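Side-chain contacts in ureidoglycolate hydrolase (Arabidopsis thaliana, PDB 4PXE), which hydrolyses (S)-ureidoglycolate to glyoxylate, ammonium and carbon dioxide with two manganese ions per subunit, in the last step of purine breakdown without urea: residues A[159-163]-A[164-168]; A[265-268]-A[269-273]. All coordinates share one frame; numbering follows the deposited sequence.

Contact 1: A[159-163]-A[164-168]; sequences AEALK and TTVVD
V166, just beyond the end of helix 156-164, folds back over A161 and L162 of its last turn, and its side chain can be followed branch by branch. CB stands beside the A161 carbonyl oxygen. From there the side chain divides: CG1 lies anti to the backbone N (chi1 171°), which turns CG2 back toward the helix. CG2 brushes past A161 O and touches A161 CB at 3.9 Å, with the CD2 methyl of L162 at 4.1 Å from the same carbon. CG1 meets that CD2 from the other branch, the V166 and L162 side chains running alongside each other and pointing the same way. F174 of the following helix touches both of them. The example illustrates how a helix can end without a positive-phi residue: A161 O is gripped by three successive amides, those of T164, T165 and V166. The T165 N bond to A161 O, 2.9 Å long, is nearly straight (169°) and lies in the carbonyl plane, whereas V166 N reaches A161 O at 3.0 Å from a tilted position; this i+5 to i bond closes a pi-turn. T164 N approaches A161 O from above the carbonyl plane. One residue back, E160 O is also shared. T164 OG1 donates to E160 O at 2.9 Å from one face of its plane, and K163 N comes from the opposite face. With its hydroxyl between backbone N and carbonyl carbon (chi1 65°), T164 directs OG1 down the helix side and leaves CG2 near the E160 carboxylate, 3.8 Å from OE1. A water donates to L162 O at 2.7 Å and, weakly, to V166 O, while K163 reaches away to the D189 carbonyl with NZ.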
loop_
_atom_site.group_PDB
_atom_site.type_symbol
_atom_site.label_atom_id
_atom_site.label_comp_id
_atom_site.label_asym_id
_atom_site.label_seq_id
_atom_site.Cartn_x
_atom_site.Cartn_y
_atom_site.Cartn_z
ATOM N N ALA A 159 -17.345 -1.999 22.749
ATOM C CA ALA A 159 -16.778 -1.184 23.819
ATOM C C ALA A 159 -15.530 -1.853 24.399
ATOM O O ALA A 159 -14.510 -1.205 24.601
ATOM C CB ALA A 159 -17.809 -0.948 24.915
ATOM N N GLU A 160 -15.626 -3.156 24.649
ATOM C CA GLU A 160 -14.498 -3.925 25.168
ATOM C C GLU A 160 -13.310 -3.900 24.213
ATOM O O GLU A 160 -12.179 -3.630 24.620
ATOM C CB GLU A 160 -14.915 -5.372 25.446
ATOM C CG GLU A 160 -15.171 -5.671 26.917
ATOM C CD GLU A 160 -13.912 -5.568 27.766
ATOM O OE1 GLU A 160 -12.959 -6.343 27.520
ATOM O OE2 GLU A 160 -13.876 -4.712 28.680
ATOM N N ALA A 161 -13.575 -4.182 22.942
ATOM C CA ALA A 161 -12.531 -4.190 21.921
ATOM C C ALA A 161 -11.829 -2.832 21.817
ATOM O O ALA A 161 -10.603 -2.756 21.752
ATOM C CB ALA A 161 -13.117 -4.601 20.577
ATOM N N LEU A 162 -12.611 -1.753 21.814
ATOM C CA LEU A 162 -12.043 -0.419 21.684
ATOM C C LEU A 162 -11.015 -0.090 22.766
ATOM O O LEU A 162 -10.051 0.634 22.516
ATOM C CB LEU A 162 -13.154 0.635 21.668
ATOM C CG LEU A 162 -14.009 0.628 20.398
ATOM C CD1 LEU A 162 -15.144 1.617 20.544
ATOM C CD2 LEU A 162 -13.166 0.967 19.187
ATOM N N LYS A 163 -11.225 -0.626 23.962
ATOM C CA LYS A 163 -10.376 -0.290 25.096
ATOM C C LYS A 163 -9.239 -1.286 25.281
ATOM O O LYS A 163 -8.299 -1.019 26.027
ATOM C CB LYS A 163 -11.212 -0.215 26.373
ATOM C CG LYS A 163 -12.320 0.822 26.317
ATOM C CD LYS A 163 -11.830 2.206 26.704
ATOM C CE LYS A 163 -11.556 2.294 28.194
ATOM N NZ LYS A 163 -11.474 3.710 28.674
ATOM N N THR A 164 -9.318 -2.427 24.600
ATOM C CA THR A 164 -8.332 -3.485 24.822
ATOM C C THR A 164 -7.454 -3.860 23.620
ATOM O O THR A 164 -6.262 -4.130 23.785
ATOM C CB THR A 164 -8.982 -4.765 25.410
ATOM O OG1 THR A 164 -9.891 -5.336 24.462
ATOM C CG2 THR A 164 -9.725 -4.447 26.708
ATOM N N THR A 165 -8.021 -3.889 22.414
ATOM C CA THR A 165 -7.270 -4.407 21.268
ATOM C C THR A 165 -7.255 -3.533 20.019
ATOM O O THR A 165 -6.386 -3.697 19.170
ATOM C CB THR A 165 -7.786 -5.796 20.826
ATOM O OG1 THR A 165 -9.156 -5.693 20.417
ATOM C CG2 THR A 165 -7.667 -6.807 21.961
ATOM N N VAL A 166 -8.220 -2.628 19.884
ATOM C CA VAL A 166 -8.368 -1.933 18.607
ATOM C C VAL A 166 -7.259 -0.923 18.331
ATOM O O VAL A 166 -6.989 -0.041 19.145
ATOM C CB VAL A 166 -9.743 -1.257 18.491
ATOM C CG1 VAL A 166 -9.791 -0.363 17.249
ATOM C CG2 VAL A 166 -10.831 -2.306 18.446
ATOM N N VAL A 167 -6.622 -1.074 17.171
ATOM C CA VAL A 167 -5.595 -0.149 16.687
ATOM C C VAL A 167 -5.834 0.131 15.201
ATOM O O VAL A 167 -6.523 -0.636 14.523
ATOM C CB VAL A 167 -4.162 -0.733 16.833
ATOM C CG1 VAL A 167 -3.804 -0.965 18.302
ATOM C CG2 VAL A 167 -4.020 -2.028 16.025
ATOM N N ASP A 168 -5.255 1.211 14.687
ATOM C CA ASP A 168 -5.363 1.495 13.257
ATOM C C ASP A 168 -4.213 0.887 12.461
ATOM O O ASP A 168 -3.411 0.129 13.006
ATOM C CB ASP A 168 -5.552 3.004 12.970
ATOM C CG ASP A 168 -4.336 3.850 13.309
ATOM O OD1 ASP A 168 -4.504 5.083 13.433
ATOM O OD2 ASP A 168 -3.211 3.314 13.425
HETATM O O HOH W 1 -7.493 1.436 22.272
#

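Contact 2: A[265-268]-A[269-273]; sequences LAVE and KHVLE
The H270 imidazole lies obliquely against the carbonyl of A266, one turn earlier, with CD2 3.1 Å from A266 O and NE2 4.1 Å from A266 CB. At the ring's edge, ND1 donates to E273 OE1 over 2.9 Å. That bond is almost perfectly straight (176°) and stays in the ring plane, yet it meets the E273 carboxylate from above its own plane. NE2 is hydrogen-bonded to S324 OG of helix 311-332, so both nitrogens pin the rotation of the ring, and E273 OE1 also forms a salt bridge with K320 of that helix. Because CG sits beside the backbone N (chi1 -62°), the ring is brought back toward the A266 carbonyl, which also accepts from H270 N. Replacing H270 with a leucine would remove both ring nitrogens and is likely to leave S324 and E273 without this shared mate, loosening the join to helix 311-332. Elsewhere on the helix, E268 and L272 run side by side, E268 CG being 4.1 Å from L272 CD1, and the E268 carboxylate continues to R332 of the second subunit. V271 and L272 pack on M250 of that subunit. The whole forms the last turns of helix 256-272, in the region involved in dimerization of this M20-family enzyme, one side lying on helix 311-332 and another on the second subunit.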
loop_
_atom_site.group_PDB
_atom_site.type_symbol
_atom_site.label_atom_id
_atom_site.label_comp_id
_atom_site.label_asym_id
_atom_site.label_seq_id
_atom_site.Cartn_x
_atom_site.Cartn_y
_atom_site.Cartn_z
ATOM N N LEU A 265 -10.713 -12.940 -6.896
ATOM C CA LEU A 265 -11.509 -13.461 -8.000
ATOM C C LEU A 265 -12.573 -14.443 -7.495
ATOM O O LEU A 265 -13.678 -14.516 -8.058
ATOM C CB LEU A 265 -10.610 -14.091 -9.071
ATOM C CG LEU A 265 -9.816 -13.019 -9.827
ATOM C CD1 LEU A 265 -8.560 -13.588 -10.484
ATOM C CD2 LEU A 265 -10.689 -12.322 -10.863
ATOM N N ALA A 266 -12.273 -15.168 -6.422
ATOM C CA ALA A 266 -13.275 -16.066 -5.832
ATOM C C ALA A 266 -14.432 -15.294 -5.205
ATOM O O ALA A 266 -15.584 -15.726 -5.283
ATOM C CB ALA A 266 -12.647 -17.023 -4.805
ATOM N N VAL A 267 -14.130 -14.159 -4.578
ATOM C CA VAL A 267 -15.179 -13.303 -4.022
ATOM C C VAL A 267 -16.177 -12.944 -5.118
ATOM O O VAL A 267 -17.384 -13.134 -4.948
ATOM C CB VAL A 267 -14.598 -12.020 -3.388
ATOM C CG1 VAL A 267 -15.713 -11.034 -3.068
ATOM C CG2 VAL A 267 -13.798 -12.354 -2.129
ATOM N N GLU A 268 -15.676 -12.454 -6.248
ATOM C CA GLU A 268 -16.540 -12.116 -7.372
ATOM C C GLU A 268 -17.373 -13.312 -7.826
ATOM O O GLU A 268 -18.593 -13.186 -8.025
ATOM C CB GLU A 268 -15.720 -11.578 -8.545
ATOM C CG GLU A 268 -16.571 -11.322 -9.785
ATOM C CD GLU A 268 -15.764 -10.979 -11.022
ATOM O OE1 GLU A 268 -14.703 -11.593 -11.256
ATOM O OE2 GLU A 268 -16.204 -10.081 -11.777
ATOM N N LYS A 269 -16.724 -14.463 -7.975
ATOM C CA LYS A 269 -17.401 -15.691 -8.381
ATOM C C LYS A 269 -18.560 -16.052 -7.453
ATOM O O LYS A 269 -19.674 -16.335 -7.912
ATOM C CB LYS A 269 -16.398 -16.847 -8.435
ATOM C CG LYS A 269 -17.011 -18.180 -8.847
ATOM C CD LYS A 269 -15.963 -19.293 -8.925
ATOM C CE LYS A 269 -15.354 -19.582 -7.566
ATOM N NZ LYS A 269 -14.184 -20.518 -7.665
ATOM N N HIS A 270 -18.311 -16.034 -6.148
ATOM C CA HIS A 270 -19.336 -16.459 -5.196
ATOM C C HIS A 270 -20.507 -15.479 -5.158
ATOM O O HIS A 270 -21.665 -15.879 -4.992
ATOM C CB HIS A 270 -18.752 -16.674 -3.798
ATOM C CG HIS A 270 -17.721 -17.762 -3.751
ATOM N ND1 HIS A 270 -17.888 -18.966 -4.401
ATOM C CD2 HIS A 270 -16.503 -17.816 -3.162
ATOM C CE1 HIS A 270 -16.815 -19.717 -4.211
ATOM N NE2 HIS A 270 -15.962 -19.046 -3.458
ATOM N N VAL A 271 -20.215 -14.193 -5.310
ATOM C CA VAL A 271 -21.281 -13.196 -5.414
ATOM C C VAL A 271 -22.178 -13.507 -6.619
ATOM O O VAL A 271 -23.406 -13.568 -6.492
ATOM C CB VAL A 271 -20.694 -11.760 -5.540
ATOM C CG1 VAL A 271 -21.791 -10.753 -5.924
ATOM C CG2 VAL A 271 -20.033 -11.347 -4.242
ATOM N N LEU A 272 -21.572 -13.724 -7.777
ATOM C CA LEU A 272 -22.319 -14.022 -8.997
ATOM C C LEU A 272 -23.096 -15.339 -8.892
ATOM O O LEU A 272 -24.141 -15.498 -9.526
ATOM C CB LEU A 272 -21.391 -14.014 -10.218
ATOM C CG LEU A 272 -20.710 -12.673 -10.525
ATOM C CD1 LEU A 272 -19.812 -12.786 -11.739
ATOM C CD2 LEU A 272 -21.742 -11.573 -10.725
ATOM N N GLU A 273 -22.597 -16.276 -8.088
ATOM C CA GLU A 273 -23.281 -17.555 -7.873
ATOM C C GLU A 273 -24.615 -17.422 -7.136
ATOM O O GLU A 273 -25.412 -18.367 -7.125
ATOM C CB GLU A 273 -22.383 -18.537 -7.107
ATOM C CG GLU A 273 -21.268 -19.146 -7.941
ATOM C CD GLU A 273 -20.221 -19.868 -7.098
ATOM O OE1 GLU A 273 -20.276 -19.790 -5.850
ATOM O OE2 GLU A 273 -19.331 -20.513 -7.697
#

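Overall arrangement
Contacts 1 and 2 lie far apart: their centres are 32 Å from each other and their nearest atoms about 22 Å, and they do not meet. Both are local contacts on helices, but they serve different surroundings. Contact 1 closes a surface helix that falls, in sequence, between the manganese ligands E138 and H208, and it lies away from the metal and substrate sites; D168, at its far end, pairs with R141. Contact 2 belongs to the region involved in dimerization and reaches the second subunit. Its V271 side chain is about 9 Å from that of R307, a substrate-binding residue that also lines a glyoxylate pocket, close but not in contact.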